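Rhino (Drosophila melanogaster, PDB 5XYV) uses its chromoshadow domain to pair with a second copy of itself and to bind the N-terminal domain of Deadlock, forming a complex for germline piRNA cluster specification. Local coordinates at the interface of chains A and B and the interface of chains A and C. Sequence-based numbering; all coordinates share one arbitrary frame. Chains: chain A/B, Rhino; chain C, Protein deadlock.

Contacts 1 and 2 belong to one two-fold interface between the Rhino chains, their C-alpha centres about 14 Å apart, and helix 52-60 of chain A runs through both: its inner face packs in contact 1 and its last residue, A:Glu60, reaches contact 2. Contact 3, where Deadlock docks, lies about 17 Å from contact 1 and about 20 Å from contact 2, between C-alpha centres. Strand 14-23 supplies A:His19 and A:Tyr21 to contact 3 and, from chain B, B:Gln22 to contact 2. Dimer pairing and Deadlock binding therefore use different patches of one small domain, consistent with the assembly of two Rhino and two Deadlock chains.

Contact 1: the interface of chains A and B. Residues chain A 44, 48, 52, 55-56, 59; chain B 44, 52, 55-56, 59.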
ATOM      1  N   ILE A  44      -0.776   4.484 -11.532  1.00 22.21           N
ATOM      2  CA  ILE A  44      -0.106   5.085 -10.371  1.00 22.73           C
ATOM      3  C   ILE A  44       1.058   5.987 -10.763  1.00 22.16           C
ATOM      4  O   ILE A  44       1.261   7.025 -10.155  1.00 22.93           O
ATOM      5  CB  ILE A  44       0.398   4.015  -9.372  1.00 29.11           C
ATOM      6  CG1 ILE A  44       0.959   4.700  -8.115  1.00 28.88           C
ATOM      7  CG2 ILE A  44       1.451   3.112 -10.017  1.00 28.17           C
ATOM      8  CD1 ILE A  44       0.801   3.900  -6.872  1.00 21.31           C
ATOM      9  N   LYS A  48       1.806   9.498  -8.834  1.00 26.61           N
ATOM     10  CA  LYS A  48       2.827   9.179  -7.857  1.00 29.42           C
ATOM     11  C   LYS A  48       3.572  10.408  -7.344  1.00 31.64           C
ATOM     12  O   LYS A  48       3.757  10.565  -6.144  1.00 29.00           O
ATOM     13  CB  LYS A  48       3.815   8.193  -8.479  1.00 28.85           C
ATOM     14  CG  LYS A  48       4.223   7.095  -7.561  1.00 29.53           C
ATOM     15  CD  LYS A  48       4.452   5.800  -8.315  1.00 30.00           C
ATOM     16  CE  LYS A  48       5.835   5.705  -8.900  1.00 34.90           C
ATOM     17  NZ  LYS A  48       6.188   4.263  -9.077  1.00 38.92           N
ATOM     18  N   PRO A  52       1.735  11.766  -3.461  1.00 25.88           N
ATOM     19  CA  PRO A  52       2.270  10.568  -2.805  1.00 23.88           C
ATOM     20  C   PRO A  52       1.623  10.297  -1.447  1.00 22.19           C
ATOM     21  O   PRO A  52       1.368   9.135  -1.119  1.00 22.06           O
ATOM     22  CB  PRO A  52       3.757  10.888  -2.650  1.00 25.63           C
ATOM     23  CG  PRO A  52       3.842  12.357  -2.659  1.00 24.08           C
ATOM     24  CD  PRO A  52       2.746  12.837  -3.556  1.00 29.29           C
ATOM     25  N   ILE A  55      -1.765   8.732  -1.878  1.00 15.34           N
ATOM     26  CA  ILE A  55      -1.586   7.356  -2.273  1.00 18.40           C
ATOM     27  C   ILE A  55      -1.240   6.478  -1.055  1.00 19.81           C
ATOM     28  O   ILE A  55      -1.874   5.437  -0.828  1.00 18.95           O
ATOM     29  CB  ILE A  55      -0.515   7.245  -3.353  1.00 17.22           C
ATOM     30  CG1 ILE A  55      -1.012   7.964  -4.622  1.00 22.86           C
ATOM     31  CG2 ILE A  55      -0.228   5.782  -3.639  1.00 14.66           C
ATOM     32  CD1 ILE A  55       0.050   8.292  -5.604  1.00 22.70           C
ATOM     33  N   ILE A  56      -0.259   6.912  -0.266  1.00 18.20           N
ATOM     34  CA  ILE A  56       0.180   6.148   0.900  1.00 21.31           C
ATOM     35  C   ILE A  56      -0.952   5.993   1.911  1.00 19.57           C
ATOM     36  O   ILE A  56      -1.155   4.917   2.464  1.00 18.40           O
ATOM     37  CB  ILE A  56       1.392   6.800   1.558  1.00 20.77           C
ATOM     38  CG1 ILE A  56       2.621   6.567   0.679  1.00 18.54           C
ATOM     39  CG2 ILE A  56       1.629   6.211   2.964  1.00 23.52           C
ATOM     40  CD1 ILE A  56       3.781   7.399   1.057  1.00 24.00           C
ATOM     41  N   PHE A  59      -3.238   3.229   0.762  1.00 20.05           N
ATOM     42  CA  PHE A  59      -2.693   1.913   1.093  1.00 24.33           C
ATOM     43  C   PHE A  59      -2.802   1.602   2.587  1.00 26.04           C
ATOM     44  O   PHE A  59      -3.029   0.462   2.956  1.00 25.37           O
ATOM     45  CB  PHE A  59      -1.236   1.797   0.681  1.00 22.08           C
ATOM     46  CG  PHE A  59      -1.033   1.587  -0.781  1.00 22.23           C
ATOM     47  CD1 PHE A  59      -1.577   0.482  -1.415  1.00 29.29           C
ATOM     48  CD2 PHE A  59      -0.255   2.460  -1.513  1.00 22.59           C
ATOM     49  CE1 PHE A  59      -1.382   0.266  -2.767  1.00 28.16           C
ATOM     50  CE2 PHE A  59      -0.056   2.261  -2.878  1.00 28.57           C
ATOM     51  CZ  PHE A  59      -0.618   1.160  -3.503  1.00 29.76           C
TER
ATOM     52  N   ILE B  44       5.219   4.461  10.043  1.00 26.69           N
ATOM     53  CA  ILE B  44       5.156   4.916   8.653  1.00 24.03           C
ATOM     54  C   ILE B  44       5.136   6.429   8.618  1.00 23.58           C
ATOM     55  O   ILE B  44       5.621   7.039   7.661  1.00 28.55           O
ATOM     56  CB  ILE B  44       3.920   4.354   7.870  1.00 24.59           C
ATOM     57  CG1 ILE B  44       4.012   4.738   6.389  1.00 27.98           C
ATOM     58  CG2 ILE B  44       2.590   4.855   8.434  1.00 20.98           C
ATOM     59  CD1 ILE B  44       2.995   4.083   5.538  1.00 31.45           C
ATOM     60  N   PRO B  52       8.708   9.211   0.147  1.00 26.96           N
ATOM     61  CA  PRO B  52       7.394   8.760  -0.330  1.00 31.01           C
ATOM     62  C   PRO B  52       7.455   7.775  -1.495  1.00 26.85           C
ATOM     63  O   PRO B  52       6.720   6.790  -1.463  1.00 25.02           O
ATOM     64  CB  PRO B  52       6.691  10.071  -0.748  1.00 34.89           C
ATOM     65  CG  PRO B  52       7.791  11.064  -0.927  1.00 28.11           C
ATOM     66  CD  PRO B  52       8.904  10.663  -0.027  1.00 25.93           C
ATOM     67  N   ILE B  55       8.453   4.211  -0.461  1.00 24.71           N
ATOM     68  CA  ILE B  55       7.364   3.566   0.255  1.00 26.88           C
ATOM     69  C   ILE B  55       6.265   3.109  -0.710  1.00 27.80           C
ATOM     70  O   ILE B  55       5.744   2.007  -0.578  1.00 24.17           O
ATOM     71  CB  ILE B  55       6.756   4.516   1.326  1.00 27.93           C
ATOM     72  CG1 ILE B  55       7.817   4.855   2.373  1.00 26.30           C
ATOM     73  CG2 ILE B  55       5.523   3.892   1.990  1.00 24.49           C
ATOM     74  CD1 ILE B  55       7.420   5.936   3.341  1.00 25.39           C
ATOM     75  N   ILE B  56       5.923   3.966  -1.675  1.00 28.41           N
ATOM     76  CA  ILE B  56       4.947   3.636  -2.698  1.00 26.52           C
ATOM     77  C   ILE B  56       5.438   2.463  -3.551  1.00 31.85           C
ATOM     78  O   ILE B  56       4.658   1.565  -3.894  1.00 27.04           O
ATOM     79  CB  ILE B  56       4.644   4.858  -3.587  1.00 27.45           C
ATOM     80  CG1 ILE B  56       3.849   5.896  -2.800  1.00 22.06           C
ATOM     81  CG2 ILE B  56       3.882   4.468  -4.837  1.00 22.66           C
ATOM     82  CD1 ILE B  56       3.713   7.219  -3.513  1.00 25.04           C
ATOM     83  N   PHE B  59       4.927  -0.753  -1.645  1.00 24.06           N
ATOM     84  CA  PHE B  59       3.538  -1.195  -1.715  1.00 30.39           C
ATOM     85  C   PHE B  59       3.203  -1.793  -3.095  1.00 31.53           C
ATOM     86  O   PHE B  59       2.467  -2.768  -3.181  1.00 27.75           O
ATOM     87  CB  PHE B  59       2.580  -0.050  -1.389  1.00 24.97           C
ATOM     88  CG  PHE B  59       2.470   0.235   0.072  1.00 30.11           C
ATOM     89  CD1 PHE B  59       2.068  -0.767   0.956  1.00 33.20           C
ATOM     90  CD2 PHE B  59       2.743   1.503   0.572  1.00 30.26           C
ATOM     91  CE1 PHE B  59       1.964  -0.517   2.322  1.00 36.31           C
ATOM     92  CE2 PHE B  59       2.630   1.773   1.941  1.00 32.40           C
ATOM     93  CZ  PHE B  59       2.242   0.759   2.814  1.00 34.10           C
TER
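A:Phe59 and B:Phe59 run antiparallel alongside each other, each ring taking the other's beta-carbon over the centre of one face. B:Phe59 CB stands 3.8 Å from the centroid of the A:Phe59 ring, and A:Phe59 CB in turn stands 3.9 Å from the centroid of the B:Phe59 ring. In both residues CG lies anti to the carbonyl carbon (chi1 -77° in A:Phe59), which turns the ring toward the partner helix.

One turn earlier, A:Ile56 and B:Ile56 meet nearly perpendicular, with A:Ile56 CG1 3.7 Å from B:Ile56 CG1. Each puts its gamma-methyl CG2 on the partner's Ile44 delta-methyl, A:Ile56 CG2 to B:Ile44 CD1 at 3.6 Å. Each also sends CD1 toward the partner's Pro52: B:Ile56 CD1 meets A:Pro52 CA at 3.7 Å, and A:Ile56 CD1 faces the carbonyl B:Pro52 O. B:Ile56 CG2 also lies 3.8 Å from A:Lys48 CD, in that lysine's aliphatic stretch. At the helix starts the two prolines abut, A:Pro52 CB 3.6 Å from B:Pro52 CB.

A:Ile55 and B:Ile55 add looser contacts at the margin, their CG2 methyls flanking the crossing isoleucines. No polar bond crosses this patch. It is the helix-on-helix heart of the chromoshadow dimer, with helix 52-60 of chain A packed on helix 52-61 of chain B beside the two-fold axis.

Contact 2: the interface of chains A and B. Residues chain A 60, 62-64; chain B 22, 24-25.
B:Gln22, near the end of strand 14-23 of one chromoshadow domain, presents its side-chain amide to the C-terminal segment of the other, where strand 63-65 starts at A:Arg63. This is a polar flank of the Rhino homodimer, a glutamine of one domain holding the C-terminal strand of its mate. The amide uses both ends on that backbone. Its oxygen, B:Gln22 OE1, accepts from A:Ile64 N at 2.7 Å, the donor tilted 28° from the carbonyl plane. Its nitrogen, B:Gln22 NE2, donates to A:Leu62 O at 3.1 Å, and that acceptor lies in the amide plane, with the nitrogen approaching nearly along the C=O axis at 164°. Two bonds to peptide groups on either side of A:Arg63 fix the rotation of the amide. CG of B:Gln22 is anti to its own backbone N (chi1 -171°), and the chain beyond is extended, carrying the amide across.

The side chain of A:Arg63 meets that of B:Gln22 nearly perpendicular, A:Arg63 CD 4.0 Å from the amide carbon B:Gln22 CD. The arginine chain bends twice and places one guanidinium face against the carbonyl O of B:Asn24, toward the rim. A:Arg63 NH2 makes a long salt bridge to the carboxylate oxygen B:Asp25 OD1 at 3.7 Å, with the two planes steeply turned against each other.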
ATOM      1  N   GLU A  60      -2.609   2.612   3.432  1.00 25.94           N
ATOM      2  CA  GLU A  60      -2.778   2.460   4.880  1.00 29.92           C
ATOM      3  C   GLU A  60      -4.175   2.001   5.269  1.00 30.57           C
ATOM      4  O   GLU A  60      -4.357   1.326   6.275  1.00 33.65           O
ATOM      5  CB  GLU A  60      -2.486   3.773   5.593  1.00 28.24           C
ATOM      6  CG  GLU A  60      -1.021   4.059   5.802  1.00 30.03           C
ATOM      7  CD  GLU A  60      -0.818   5.336   6.588  1.00 35.47           C
ATOM      8  OE1 GLU A  60      -1.141   5.353   7.801  1.00 42.24           O
ATOM      9  OE2 GLU A  60      -0.362   6.329   5.987  1.00 34.13           O
ATOM     10  N   LEU A  62      -5.954  -0.064   3.732  1.00 28.83           N
ATOM     11  CA  LEU A  62      -6.190  -1.457   3.386  1.00 34.29           C
ATOM     12  C   LEU A  62      -5.709  -2.343   4.524  1.00 41.01           C
ATOM     13  O   LEU A  62      -4.868  -1.930   5.329  1.00 42.98           O
ATOM     14  CB  LEU A  62      -5.470  -1.850   2.089  1.00 38.56           C
ATOM     15  CG  LEU A  62      -5.477  -0.928   0.868  1.00 35.64           C
ATOM     16  CD1 LEU A  62      -5.149  -1.692  -0.407  1.00 38.91           C
ATOM     17  CD2 LEU A  62      -6.747  -0.153   0.725  1.00 35.15           C
ATOM     18  N   ARG A  63      -6.216  -3.562   4.602  1.00 39.46           N
ATOM     19  CA  ARG A  63      -5.717  -4.443   5.643  1.00 50.17           C
ATOM     20  C   ARG A  63      -4.558  -5.290   5.141  1.00 52.13           C
ATOM     21  O   ARG A  63      -4.705  -6.107   4.234  1.00 54.93           O
ATOM     22  CB  ARG A  63      -6.842  -5.303   6.212  1.00 50.74           C
ATOM     23  CG  ARG A  63      -7.670  -4.498   7.209  1.00 55.51           C
ATOM     24  CD  ARG A  63      -6.744  -3.939   8.298  1.00 56.60           C
ATOM     25  NE  ARG A  63      -6.879  -2.492   8.476  1.00 59.40           N
ATOM     26  CZ  ARG A  63      -7.301  -1.915   9.599  1.00 64.05           C
ATOM     27  NH1 ARG A  63      -7.616  -2.665  10.647  1.00 63.18           N
ATOM     28  NH2 ARG A  63      -7.396  -0.593   9.679  1.00 65.88           N
ATOM     29  N   ILE A  64      -3.394  -5.047   5.742  1.00 49.05           N
ATOM     30  CA  ILE A  64      -2.153  -5.727   5.398  1.00 50.14           C
ATOM     31  C   ILE A  64      -1.964  -6.914   6.326  1.00 61.95           C
ATOM     32  O   ILE A  64      -1.595  -6.758   7.501  1.00 57.59           O
ATOM     33  CB  ILE A  64      -0.947  -4.775   5.498  1.00 48.56           C
ATOM     34  CG1 ILE A  64      -1.275  -3.459   4.788  1.00 41.05           C
ATOM     35  CG2 ILE A  64       0.294  -5.424   4.907  1.00 47.08           C
ATOM     36  CD1 ILE A  64      -0.201  -2.423   4.884  1.00 39.40           C
TER
ATOM     37  N   GLN B  22       0.994  -4.370  10.565  1.00 32.91           N
ATOM     38  CA  GLN B  22      -0.081  -3.461  10.859  1.00 35.54           C
ATOM     39  C   GLN B  22      -0.595  -3.810  12.246  1.00 34.13           C
ATOM     40  O   GLN B  22      -0.668  -4.986  12.591  1.00 38.68           O
ATOM     41  CB  GLN B  22      -1.157  -3.582   9.784  1.00 34.22           C
ATOM     42  CG  GLN B  22      -2.252  -2.549   9.812  1.00 40.38           C
ATOM     43  CD  GLN B  22      -3.019  -2.531   8.498  1.00 45.37           C
ATOM     44  OE1 GLN B  22      -3.416  -3.578   8.000  1.00 50.90           O
ATOM     45  NE2 GLN B  22      -3.228  -1.347   7.934  1.00 40.65           N
ATOM     46  N   ASN B  24      -3.789  -2.396  14.395  1.00 46.06           N
ATOM     47  CA  ASN B  24      -4.919  -1.487  14.305  1.00 49.45           C
ATOM     48  C   ASN B  24      -4.638  -0.475  13.197  1.00 51.32           C
ATOM     49  O   ASN B  24      -4.497  -0.841  12.026  1.00 56.86           O
ATOM     50  CB  ASN B  24      -5.173  -0.769  15.639  1.00 48.43           C
ATOM     51  CG  ASN B  24      -5.676  -1.701  16.718  1.00 53.81           C
ATOM     52  OD1 ASN B  24      -6.012  -2.854  16.446  1.00 57.03           O
ATOM     53  ND2 ASN B  24      -5.702  -1.218  17.959  1.00 60.93           N
ATOM     54  N   ASP B  25      -4.518   0.790  13.586  1.00 52.24           N
ATOM     55  CA  ASP B  25      -4.324   1.888  12.649  1.00 51.52           C
ATOM     56  C   ASP B  25      -2.852   2.254  12.519  1.00 48.11           C
ATOM     57  O   ASP B  25      -2.482   3.133  11.742  1.00 53.17           O
ATOM     58  CB  ASP B  25      -5.128   3.112  13.096  1.00 62.63           C
ATOM     59  CG  ASP B  25      -6.628   2.889  13.013  1.00 74.13           C
ATOM     60  OD1 ASP B  25      -7.069   2.063  12.181  1.00 71.46           O
ATOM     61  OD2 ASP B  25      -7.363   3.545  13.787  1.00 77.64           O
TER

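Contact 3: the interface of chains A and C. Residues chain A 19, 21, 28, 30, 41; chain C 15, 19, 40, 43-44.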
ATOM      1  N   HIS A  19     -10.145   3.263  -4.970  1.00 25.54           N
ATOM      2  CA  HIS A  19      -9.917   1.863  -5.264  1.00 23.60           C
ATOM      3  C   HIS A  19      -8.664   1.733  -6.106  1.00 22.90           C
ATOM      4  O   HIS A  19      -8.141   2.721  -6.628  1.00 22.20           O
ATOM      5  CB  HIS A  19     -11.132   1.273  -5.997  1.00 26.13           C
ATOM      6  CG  HIS A  19     -11.086  -0.214  -6.192  1.00 25.56           C
ATOM      7  ND1 HIS A  19     -10.794  -1.101  -5.166  1.00 26.98           N
ATOM      8  CD2 HIS A  19     -11.335  -0.982  -7.275  1.00 23.21           C
ATOM      9  CE1 HIS A  19     -10.846  -2.331  -5.622  1.00 26.16           C
ATOM     10  NE2 HIS A  19     -11.179  -2.295  -6.903  1.00 23.64           N
ATOM     11  N   TYR A  21      -6.512  -1.431  -8.776  1.00 26.76           N
ATOM     12  CA  TYR A  21      -6.486  -2.760  -9.357  1.00 21.78           C
ATOM     13  C   TYR A  21      -5.097  -2.987  -9.921  1.00 25.16           C
ATOM     14  O   TYR A  21      -4.514  -2.104 -10.555  1.00 25.61           O
ATOM     15  CB  TYR A  21      -7.573  -2.913 -10.414  1.00 20.11           C
ATOM     16  CG  TYR A  21      -7.631  -4.282 -11.032  1.00 24.84           C
ATOM     17  CD1 TYR A  21      -7.962  -5.402 -10.279  1.00 26.42           C
ATOM     18  CD2 TYR A  21      -7.349  -4.454 -12.369  1.00 24.29           C
ATOM     19  CE1 TYR A  21      -8.011  -6.656 -10.863  1.00 24.52           C
ATOM     20  CE2 TYR A  21      -7.392  -5.684 -12.950  1.00 26.93           C
ATOM     21  CZ  TYR A  21      -7.717  -6.786 -12.202  1.00 25.61           C
ATOM     22  OH  TYR A  21      -7.760  -8.017 -12.825  1.00 23.09           O
ATOM     23  N   PHE A  28      -3.364   0.455 -11.235  1.00 21.36           N
ATOM     24  CA  PHE A  28      -4.254   1.573 -11.541  1.00 19.96           C
ATOM     25  C   PHE A  28      -5.021   1.968 -10.308  1.00 19.82           C
ATOM     26  O   PHE A  28      -5.570   1.111  -9.612  1.00 19.95           O
ATOM     27  CB  PHE A  28      -5.242   1.227 -12.667  1.00 18.36           C
ATOM     28  CG  PHE A  28      -4.602   1.162 -14.030  1.00 24.62           C
ATOM     29  CD1 PHE A  28      -4.633   2.262 -14.882  1.00 24.53           C
ATOM     30  CD2 PHE A  28      -3.952   0.010 -14.457  1.00 22.94           C
ATOM     31  CE1 PHE A  28      -4.034   2.208 -16.130  1.00 21.24           C
ATOM     32  CE2 PHE A  28      -3.349  -0.039 -15.706  1.00 22.28           C
ATOM     33  CZ  PHE A  28      -3.386   1.066 -16.536  1.00 19.05           C
ATOM     34  N   PHE A  30      -8.301   4.150  -9.024  1.00 17.08           N
ATOM     35  CA  PHE A  30      -9.581   4.676  -9.443  1.00 19.17           C
ATOM     36  C   PHE A  30      -9.912   5.852  -8.540  1.00 18.98           C
ATOM     37  O   PHE A  30     -10.030   5.688  -7.323  1.00 20.02           O
ATOM     38  CB  PHE A  30     -10.646   3.574  -9.399  1.00 22.09           C
ATOM     39  CG  PHE A  30     -10.254   2.366 -10.205  1.00 20.48           C
ATOM     40  CD1 PHE A  30     -10.328   2.394 -11.590  1.00 19.41           C
ATOM     41  CD2 PHE A  30      -9.744   1.231  -9.581  1.00 20.01           C
ATOM     42  CE1 PHE A  30      -9.934   1.302 -12.355  1.00 18.44           C
ATOM     43  CE2 PHE A  30      -9.359   0.126 -10.333  1.00 20.51           C
ATOM     44  CZ  PHE A  30      -9.453   0.166 -11.727  1.00 21.68           C
ATOM     45  N   ALA A  41      -9.872   5.634 -14.133  1.00 17.48           N
ATOM     46  CA  ALA A  41      -8.705   4.777 -13.927  1.00 18.76           C
ATOM     47  C   ALA A  41      -7.458   5.604 -14.218  1.00 20.21           C
ATOM     48  O   ALA A  41      -7.359   6.225 -15.266  1.00 18.91           O
ATOM     49  CB  ALA A  41      -8.746   3.528 -14.816  1.00 16.80           C
TER
ATOM     50  N   CYS C  15     -13.979   2.979 -16.554  1.00 12.86           N
ATOM     51  CA  CYS C  15     -12.659   2.811 -15.970  1.00 17.15           C
ATOM     52  C   CYS C  15     -11.879   1.714 -16.682  1.00 16.14           C
ATOM     53  O   CYS C  15     -10.682   1.849 -16.879  1.00 18.67           O
ATOM     54  CB  CYS C  15     -12.748   2.500 -14.463  1.00 16.20           C
ATOM     55  SG  CYS C  15     -13.290   3.875 -13.448  1.00 43.18           S
ATOM     56  N   ILE C  19      -8.215   1.948 -18.680  1.00 20.16           N
ATOM     57  CA  ILE C  19      -7.092   1.018 -18.637  1.00 21.48           C
ATOM     58  C   ILE C  19      -6.708   0.567 -20.057  1.00 18.73           C
ATOM     59  O   ILE C  19      -5.533   0.566 -20.409  1.00 21.21           O
ATOM     60  CB  ILE C  19      -7.404  -0.208 -17.758  1.00 18.23           C
ATOM     61  CG1 ILE C  19      -7.556   0.216 -16.298  1.00 15.51           C
ATOM     62  CG2 ILE C  19      -6.321  -1.286 -17.905  1.00 18.38           C
ATOM     63  CD1 ILE C  19      -8.066  -0.871 -15.429  1.00 17.95           C
ATOM     64  N   PHE C  40     -10.933  -7.747 -12.661  1.00 29.87           N
ATOM     65  CA  PHE C  40     -11.268  -6.331 -12.482  1.00 26.07           C
ATOM     66  C   PHE C  40     -12.664  -6.167 -11.908  1.00 22.14           C
ATOM     67  O   PHE C  40     -12.890  -5.337 -11.049  1.00 24.10           O
ATOM     68  CB  PHE C  40     -11.143  -5.601 -13.816  1.00 22.23           C
ATOM     69  CG  PHE C  40     -11.787  -4.245 -13.837  1.00 20.35           C
ATOM     70  CD1 PHE C  40     -11.182  -3.156 -13.202  1.00 20.38           C
ATOM     71  CD2 PHE C  40     -12.977  -4.046 -14.515  1.00 19.01           C
ATOM     72  CE1 PHE C  40     -11.781  -1.888 -13.235  1.00 23.92           C
ATOM     73  CE2 PHE C  40     -13.559  -2.775 -14.578  1.00 22.34           C
ATOM     74  CZ  PHE C  40     -12.960  -1.702 -13.922  1.00 20.86           C
ATOM     75  N   SER C  43     -12.848  -7.302  -8.302  1.00 30.43           N
ATOM     76  CA  SER C  43     -12.064  -6.484  -7.373  1.00 31.76           C
ATOM     77  C   SER C  43     -12.904  -5.418  -6.677  1.00 34.20           C
ATOM     78  O   SER C  43     -12.575  -4.970  -5.578  1.00 39.26           O
ATOM     79  CB  SER C  43     -10.889  -5.810  -8.087  1.00 27.84           C
ATOM     80  OG  SER C  43     -11.307  -4.619  -8.730  1.00 24.50           O
ATOM     81  N   TRP C  44     -13.982  -5.000  -7.320  1.00 33.50           N
ATOM     82  CA  TRP C  44     -14.892  -4.039  -6.710  1.00 32.64           C
ATOM     83  C   TRP C  44     -15.771  -4.656  -5.644  1.00 49.49           C
ATOM     84  O   TRP C  44     -16.157  -3.977  -4.697  1.00 44.40           O
ATOM     85  CB  TRP C  44     -15.794  -3.386  -7.758  1.00 26.23           C
ATOM     86  CG  TRP C  44     -15.056  -2.686  -8.824  1.00 29.95           C
ATOM     87  CD1 TRP C  44     -14.587  -3.214  -9.995  1.00 26.51           C
ATOM     88  CD2 TRP C  44     -14.677  -1.311  -8.821  1.00 26.56           C
ATOM     89  NE1 TRP C  44     -13.939  -2.242 -10.715  1.00 25.88           N
ATOM     90  CE2 TRP C  44     -13.983  -1.057 -10.015  1.00 23.15           C
ATOM     91  CE3 TRP C  44     -14.861  -0.257  -7.912  1.00 24.98           C
ATOM     92  CZ2 TRP C  44     -13.476   0.204 -10.342  1.00 20.32           C
ATOM     93  CZ3 TRP C  44     -14.354   0.978  -8.230  1.00 27.43           C
ATOM     94  CH2 TRP C  44     -13.676   1.205  -9.440  1.00 22.31           C
TER
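The hydroxyl C:Ser43 OG is gripped from two sides, by an imidazole of Rhino and by a carbonyl of its own helix. A:His19 NE2 lies 3.0 Å from C:Ser43 OG in a nearly straight hydrogen bond, 173° at the hydrogen. The hydroxyl donates to C:Phe40 O at 2.9 Å; with the serine hydrogen spent there, NE2 is probably the donor, which would need the tautomer protonated at that nitrogen. OG sits between the backbone N and the carbonyl carbon (chi1 83°), where it reaches both partners.

The imidazole also tips its CD2 corner onto one face of the C:Trp44 indole, toward the rim, the rings well short of parallel; A:His19 CD2 is 3.7 Å from C:Trp44 CE3. Farther along that indole, C:Trp44 CZ2 lies over the centre of one face of the A:Phe30 ring. The tip of A:Phe30 meets the edge of C:Phe40, A:Phe30 CZ to C:Phe40 CE1 at 3.5 Å, while C:Cys15 CB touches A:Phe30 CE1.

A:Tyr21 lays its ring face, at the CZ-OH end, against the backbone N and CA of C:Phe40. On the other flank C:Ile19 CG1 stands over the centre of A:Phe28, 3.8 Å from the centroid, and also packs against the A:Ala41 methyl.

Strands 14-23 and 26-33, with A:Ala41 of strand 39-43 at the edge, thus offer a mainly aromatic surface to Deadlock helices 9-23 and 30-45, joining Rhino directly to its partner in the Rhino-Deadlock-Cutoff complex.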